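Proteasome chaperone 4 (Saccharomyces cerevisiae, PDB 2Z5B) pairs with IRC25 as a heterodimeric chaperone that binds proteasome precursors and promotes formation of the alpha-ring during 20S proteasome assembly. Local coordinates at residues 62-67 / 114-119. Residues are numbered along the deposited sequence; the frame is centred on the assembly and turned at random.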
loop_
_atom_site.group_PDB
_atom_site.type_symbol
_atom_site.label_atom_id
_atom_site.label_comp_id
_atom_site.label_asym_id
_atom_site.label_seq_id
_atom_site.Cartn_x
_atom_site.Cartn_y
_atom_site.Cartn_z
ATOM N N TYR A 62 7.193 -1.843 5.398
ATOM C CA TYR A 62 6.695 -0.935 4.345
ATOM C C TYR A 62 7.569 0.290 4.453
ATOM O O TYR A 62 7.548 0.966 5.494
ATOM C CB TYR A 62 5.243 -0.520 4.623
ATOM C CG TYR A 62 4.494 0.133 3.469
ATOM C CD1 TYR A 62 4.786 -0.185 2.124
ATOM C CD2 TYR A 62 3.457 1.030 3.715
ATOM C CE1 TYR A 62 4.069 0.400 1.087
ATOM C CE2 TYR A 62 2.741 1.613 2.675
ATOM C CZ TYR A 62 3.037 1.280 1.366
ATOM O OH TYR A 62 2.336 1.868 0.321
ATOM N N TYR A 63 8.363 0.549 3.420
ATOM C CA TYR A 63 9.369 1.610 3.463
ATOM C C TYR A 63 9.111 2.638 2.380
ATOM O O TYR A 63 8.787 2.264 1.269
ATOM C CB TYR A 63 10.768 1.028 3.255
ATOM C CG TYR A 63 11.815 1.754 4.075
ATOM C CD1 TYR A 63 12.414 2.927 3.612
ATOM C CD2 TYR A 63 12.194 1.271 5.315
ATOM C CE1 TYR A 63 13.366 3.607 4.402
ATOM C CE2 TYR A 63 13.150 1.919 6.086
ATOM C CZ TYR A 63 13.722 3.087 5.628
ATOM O OH TYR A 63 14.663 3.718 6.419
ATOM N N TYR A 64 9.289 3.923 2.702
ATOM C CA TYR A 64 9.091 5.015 1.762
ATOM C C TYR A 64 10.376 5.805 1.527
ATOM O O TYR A 64 11.086 6.098 2.489
ATOM C CB TYR A 64 8.026 5.960 2.332
ATOM C CG TYR A 64 7.744 7.186 1.490
ATOM C CD1 TYR A 64 7.135 7.069 0.248
ATOM C CD2 TYR A 64 8.055 8.475 1.954
ATOM C CE1 TYR A 64 6.862 8.181 -0.534
ATOM C CE2 TYR A 64 7.780 9.604 1.158
ATOM C CZ TYR A 64 7.162 9.434 -0.070
ATOM O OH TYR A 64 6.885 10.513 -0.883
ATOM N N ALA A 65 10.658 6.166 0.266
ATOM C CA ALA A 65 11.731 7.122 -0.055
ATOM C C ALA A 65 11.343 8.077 -1.176
ATOM O O ALA A 65 10.495 7.761 -2.009
ATOM C CB ALA A 65 13.023 6.407 -0.407
ATOM N N ILE A 66 11.978 9.245 -1.194
ATOM C CA ILE A 66 11.694 10.282 -2.166
ATOM C C ILE A 66 12.955 11.165 -2.294
ATOM O O ILE A 66 13.663 11.368 -1.300
ATOM C CB ILE A 66 10.405 11.104 -1.741
ATOM C CG1 ILE A 66 10.019 12.155 -2.801
ATOM C CG2 ILE A 66 10.564 11.722 -0.344
ATOM C CD1 ILE A 66 8.647 12.798 -2.594
ATOM N N PRO A 67 13.265 11.647 -3.520
ATOM C CA PRO A 67 14.372 12.596 -3.654
ATOM C C PRO A 67 14.064 13.846 -2.835
ATOM O O PRO A 67 12.939 14.341 -2.882
ATOM C CB PRO A 67 14.388 12.916 -5.152
ATOM C CG PRO A 67 13.656 11.759 -5.812
ATOM C CD PRO A 67 12.620 11.363 -4.817
ATOM N N PRO A 114 9.403 9.125 -6.084
ATOM C CA PRO A 114 9.148 8.508 -4.791
ATOM C C PRO A 114 8.931 6.998 -4.989
ATOM O O PRO A 114 8.594 6.569 -6.105
ATOM C CB PRO A 114 7.870 9.198 -4.298
ATOM C CG PRO A 114 7.636 10.372 -5.250
ATOM C CD PRO A 114 8.292 9.991 -6.527
ATOM N N CYS A 115 9.175 6.225 -3.929
ATOM C CA CYS A 115 9.074 4.768 -3.969
ATOM C C CYS A 115 8.537 4.262 -2.642
ATOM O O CYS A 115 8.987 4.711 -1.580
ATOM C CB CYS A 115 10.465 4.124 -4.209
ATOM S SG CYS A 115 10.424 2.314 -4.460
ATOM N N TYR A 116 7.592 3.327 -2.724
ATOM C CA TYR A 116 7.067 2.610 -1.591
ATOM C C TYR A 116 7.491 1.163 -1.797
ATOM O O TYR A 116 7.266 0.592 -2.869
ATOM C CB TYR A 116 5.539 2.671 -1.553
ATOM C CG TYR A 116 4.963 4.046 -1.308
ATOM C CD1 TYR A 116 4.892 4.993 -2.337
ATOM C CD2 TYR A 116 4.459 4.390 -0.054
ATOM C CE1 TYR A 116 4.349 6.247 -2.117
ATOM C CE2 TYR A 116 3.897 5.644 0.168
ATOM C CZ TYR A 116 3.860 6.559 -0.870
ATOM O OH TYR A 116 3.334 7.805 -0.669
ATOM N N VAL A 117 8.098 0.567 -0.776
ATOM C CA VAL A 117 8.519 -0.831 -0.889
ATOM C C VAL A 117 7.930 -1.678 0.233
ATOM O O VAL A 117 8.029 -1.333 1.400
ATOM C CB VAL A 117 10.067 -0.958 -0.873
ATOM C CG1 VAL A 117 10.502 -2.378 -0.638
ATOM C CG2 VAL A 117 10.637 -0.498 -2.186
ATOM N N THR A 118 7.323 -2.796 -0.132
ATOM C CA THR A 118 6.921 -3.780 0.846
ATOM C C THR A 118 7.814 -4.998 0.753
ATOM O O THR A 118 7.982 -5.533 -0.340
ATOM C CB THR A 118 5.479 -4.272 0.554
ATOM O OG1 THR A 118 4.563 -3.176 0.709
ATOM C CG2 THR A 118 5.099 -5.382 1.501
ATOM N N TRP A 119 8.316 -5.478 1.897
ATOM C CA TRP A 119 8.933 -6.791 1.939
ATOM C C TRP A 119 7.899 -7.796 2.460
ATOM O O TRP A 119 7.370 -7.652 3.559
ATOM C CB TRP A 119 10.271 -6.861 2.722
ATOM C CG TRP A 119 10.801 -8.294 2.626
ATOM C CD1 TRP A 119 10.557 -9.300 3.502
ATOM C CD2 TRP A 119 11.550 -8.876 1.540
ATOM N NE1 TRP A 119 11.129 -10.470 3.049
ATOM C CE2 TRP A 119 11.741 -10.235 1.845
ATOM C CE3 TRP A 119 12.080 -8.370 0.338
ATOM C CZ2 TRP A 119 12.467 -11.103 1.008
ATOM C CZ3 TRP A 119 12.793 -9.229 -0.496
ATOM C CH2 TRP A 119 12.981 -10.576 -0.162
#
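An aromatic cluster of Y62, Y64 and Y116 covers the partner-facing side of two antiparallel strands, 62-67 and 115-119, inside the mixed sheet of the chaperone. Backbone hydrogen bonds run both ways between Y63 and V117 (Y63 N to V117 O 2.8 Å) and between A65 and C115 (C115 N to A65 O 2.8 Å). Y64 and Y116 form a non-hydrogen-bonded pair. CG of Y64 is anti to its backbone N (chi1 178°), on the side of the sheet shared with Y116; the two ring planes meet at 48°, and Y64 CD1 lies 3.4 Å above the centre of one face of the Y116 ring. From the next non-hydrogen-bonded pair, Y62-T118, Y62 brings OH to 3.3 Å from CD2 of Y116, while Y62 CD1 meets T118 OG1 at 3.3 Å. The Y62 hydroxyl hydrogen-bonds S144 of the YLR021W chain, whose L101 packs on Y64 and Y116. An alanine in place of Y116 would probably leave Y64 CD1 and Y62 OH without the ring between them and open a gap towards that subunit. On the reverse side C115 and V117 pack against helix 94-111, typical of an alpha+beta fold whose mixed, largely antiparallel sheet carries helix on one face and, here, the heterodimer partner on the other.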